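Local atomic coordinates of ATPase associated with various cellular activities, AAA_5 (Staphylothermus marinus, PDB entry 6N0S), a protein that probably hydrolyses ATP as the McrB component of a restriction system, its N-terminal EVE-like domain here resembling PUA-like RNA-binding modules and probably contacting nucleic acid. Residues L55-Y60 against F135-Y140. Residues are numbered along the deposited sequence; the frame is centred on the assembly and turned at random.
Sequences LKIIHY and FRLAEY
H59 meets both L137 and Y140 within the EVE-like, PUA-related domain, where strand 54-61 and strand 138-148 are separated in the mixed sheet by strand 72-80. L137, at the junction of strands 132-136 and 138-148, and Y140, on the latter, reach H59 across strand 72-80, touching S77 and I74 respectively; no hydrogen bond joins the two segments. The closest packing is at the imidazole. L137 brings CD1 to the ring's edge, 3.7 Å from H59 CE1 and in plane, an apolar branch suiting a carbon between two committed nitrogens: H59 ND1 is hydrogen-bonded to E15 OE1 and H59 NE2 to S77 OG, two polar partners that an imidazole can serve at once. Y140 turns its apolar ring edge toward the face of H59 in an offset edge-to-face pair (planes at 72°), Y140 CE1 lying 3.7 Å from H59 CD2. An alanine in place of H59 would probably leave E15 and S77 without their shared mate and the edge of Y140 without its aromatic partner. The contact slackens at I57, whose CG1 is 4.2 Å from CD2 of L137. Toward solvent L137 and Y140 are partly exposed; inward, the beta-branched I57 suits a buried strand position, its CG2 lying 3.7 Å above the plane of the H59 ring, offset toward the rim.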
loop_
_atom_site.group_PDB
_atom_site.type_symbol
_atom_site.label_atom_id
_atom_site.label_comp_id
_atom_site.label_asym_id
_atom_site.label_seq_id
_atom_site.Cartn_x
_atom_site.Cartn_y
_atom_site.Cartn_z
ATOM N N LEU A 55 -5.666 3.767 10.848
ATOM C CA LEU A 55 -5.894 2.485 10.194
ATOM C C LEU A 55 -4.674 1.589 10.356
ATOM O O LEU A 55 -3.540 2.068 10.480
ATOM C CB LEU A 55 -6.202 2.670 8.693
ATOM C CG LEU A 55 -7.252 3.670 8.242
ATOM C CD1 LEU A 55 -7.269 3.742 6.741
ATOM C CD2 LEU A 55 -8.637 3.271 8.757
ATOM N N LYS A 56 -4.916 0.280 10.377
ATOM C CA LYS A 56 -3.842 -0.705 10.357
ATOM C C LYS A 56 -3.684 -1.277 8.941
ATOM O O LYS A 56 -4.660 -1.756 8.344
ATOM C CB LYS A 56 -4.123 -1.848 11.336
ATOM C CG LYS A 56 -4.490 -1.436 12.731
ATOM C CD LYS A 56 -3.297 -1.069 13.575
ATOM C CE LYS A 56 -3.498 0.288 14.281
ATOM N NZ LYS A 56 -4.654 0.324 15.211
ATOM N N ILE A 57 -2.462 -1.244 8.415
ATOM C CA ILE A 57 -2.165 -1.672 7.053
ATOM C C ILE A 57 -1.295 -2.910 7.109
ATOM O O ILE A 57 -0.199 -2.892 7.692
ATOM C CB ILE A 57 -1.465 -0.561 6.256
ATOM C CG1 ILE A 57 -2.233 0.752 6.358
ATOM C CG2 ILE A 57 -1.251 -0.988 4.793
ATOM C CD1 ILE A 57 -3.591 0.762 5.798
ATOM N N ILE A 58 -1.762 -3.979 6.525
ATOM C CA ILE A 58 -0.931 -5.156 6.304
ATOM C C ILE A 58 -0.401 -5.124 4.877
ATOM O O ILE A 58 -1.138 -4.832 3.930
ATOM C CB ILE A 58 -1.722 -6.436 6.577
ATOM C CG1 ILE A 58 -2.114 -6.502 8.062
ATOM C CG2 ILE A 58 -0.900 -7.618 6.189
ATOM C CD1 ILE A 58 -2.931 -7.765 8.371
ATOM N N HIS A 59 0.879 -5.438 4.718
ATOM C CA HIS A 59 1.585 -5.328 3.441
ATOM C C HIS A 59 1.753 -6.715 2.827
ATOM O O HIS A 59 2.337 -7.619 3.446
ATOM C CB HIS A 59 2.939 -4.630 3.632
ATOM C CG HIS A 59 2.799 -3.224 4.140
ATOM N ND1 HIS A 59 2.567 -2.155 3.304
ATOM C CD2 HIS A 59 2.795 -2.723 5.400
ATOM C CE1 HIS A 59 2.447 -1.050 4.024
ATOM N NE2 HIS A 59 2.566 -1.372 5.302
ATOM N N TYR A 60 1.222 -6.878 1.625
ATOM C CA TYR A 60 1.228 -8.141 0.899
ATOM C C TYR A 60 2.095 -8.015 -0.349
ATOM O O TYR A 60 2.087 -6.979 -1.029
ATOM C CB TYR A 60 -0.220 -8.517 0.503
ATOM C CG TYR A 60 -0.339 -9.694 -0.437
ATOM C CD1 TYR A 60 -0.319 -10.992 0.040
ATOM C CD2 TYR A 60 -0.489 -9.504 -1.795
ATOM C CE1 TYR A 60 -0.447 -12.067 -0.806
ATOM C CE2 TYR A 60 -0.620 -10.573 -2.651
ATOM C CZ TYR A 60 -0.579 -11.853 -2.152
ATOM O OH TYR A 60 -0.689 -12.921 -3.001
ATOM N N PHE A 135 -0.214 8.766 1.108
ATOM C CA PHE A 135 -0.375 8.669 2.547
ATOM C C PHE A 135 0.974 8.340 3.166
ATOM O O PHE A 135 1.671 7.419 2.711
ATOM C CB PHE A 135 -1.391 7.587 2.929
ATOM C CG PHE A 135 -2.798 7.888 2.485
ATOM C CD1 PHE A 135 -3.556 8.841 3.140
ATOM C CD2 PHE A 135 -3.356 7.224 1.421
ATOM C CE1 PHE A 135 -4.850 9.111 2.765
ATOM C CE2 PHE A 135 -4.650 7.508 1.032
ATOM C CZ PHE A 135 -5.395 8.462 1.719
ATOM N N ARG A 136 1.336 9.063 4.217
ATOM C CA ARG A 136 2.533 8.733 4.987
ATOM C C ARG A 136 2.152 7.751 6.091
ATOM O O ARG A 136 1.258 8.040 6.887
ATOM C CB ARG A 136 3.154 10.003 5.565
ATOM C CG ARG A 136 3.834 10.869 4.514
ATOM C CD ARG A 136 4.159 12.235 5.053
ATOM N NE ARG A 136 5.420 12.737 4.522
ATOM C CZ ARG A 136 5.536 13.490 3.432
ATOM N NH1 ARG A 136 4.465 13.841 2.735
ATOM N NH2 ARG A 136 6.739 13.910 3.045
ATOM N N LEU A 137 2.822 6.595 6.120
ATOM C CA LEU A 137 2.675 5.567 7.136
ATOM C C LEU A 137 3.683 5.768 8.269
ATOM O O LEU A 137 4.656 6.516 8.147
ATOM C CB LEU A 137 2.899 4.181 6.523
ATOM C CG LEU A 137 1.977 3.858 5.339
ATOM C CD1 LEU A 137 2.385 2.546 4.698
ATOM C CD2 LEU A 137 0.524 3.827 5.791
ATOM N N ALA A 138 3.501 4.986 9.332
ATOM C CA ALA A 138 4.368 5.017 10.503
ATOM C C ALA A 138 4.391 3.637 11.118
ATOM O O ALA A 138 3.447 2.862 10.949
ATOM C CB ALA A 138 3.882 6.001 11.563
ATOM N N GLU A 139 5.488 3.335 11.821
ATOM C CA GLU A 139 5.618 2.168 12.697
ATOM C C GLU A 139 5.634 0.860 11.944
ATOM O O GLU A 139 5.283 -0.171 12.506
ATOM C CB GLU A 139 4.500 2.122 13.753
ATOM C CG GLU A 139 4.254 3.440 14.525
ATOM C CD GLU A 139 2.958 3.416 15.393
ATOM O OE1 GLU A 139 2.540 2.327 15.866
ATOM O OE2 GLU A 139 2.345 4.495 15.588
ATOM N N TYR A 140 6.035 0.854 10.675
ATOM C CA TYR A 140 6.170 -0.415 9.967
ATOM C C TYR A 140 6.974 -1.397 10.806
ATOM O O TYR A 140 8.003 -1.047 11.380
ATOM C CB TYR A 140 6.860 -0.239 8.600
ATOM C CG TYR A 140 7.039 -1.577 7.942
ATOM C CD1 TYR A 140 5.954 -2.250 7.392
ATOM C CD2 TYR A 140 8.289 -2.200 7.895
ATOM C CE1 TYR A 140 6.107 -3.485 6.834
ATOM C CE2 TYR A 140 8.433 -3.446 7.331
ATOM C CZ TYR A 140 7.339 -4.072 6.805
ATOM O OH TYR A 140 7.454 -5.312 6.237
#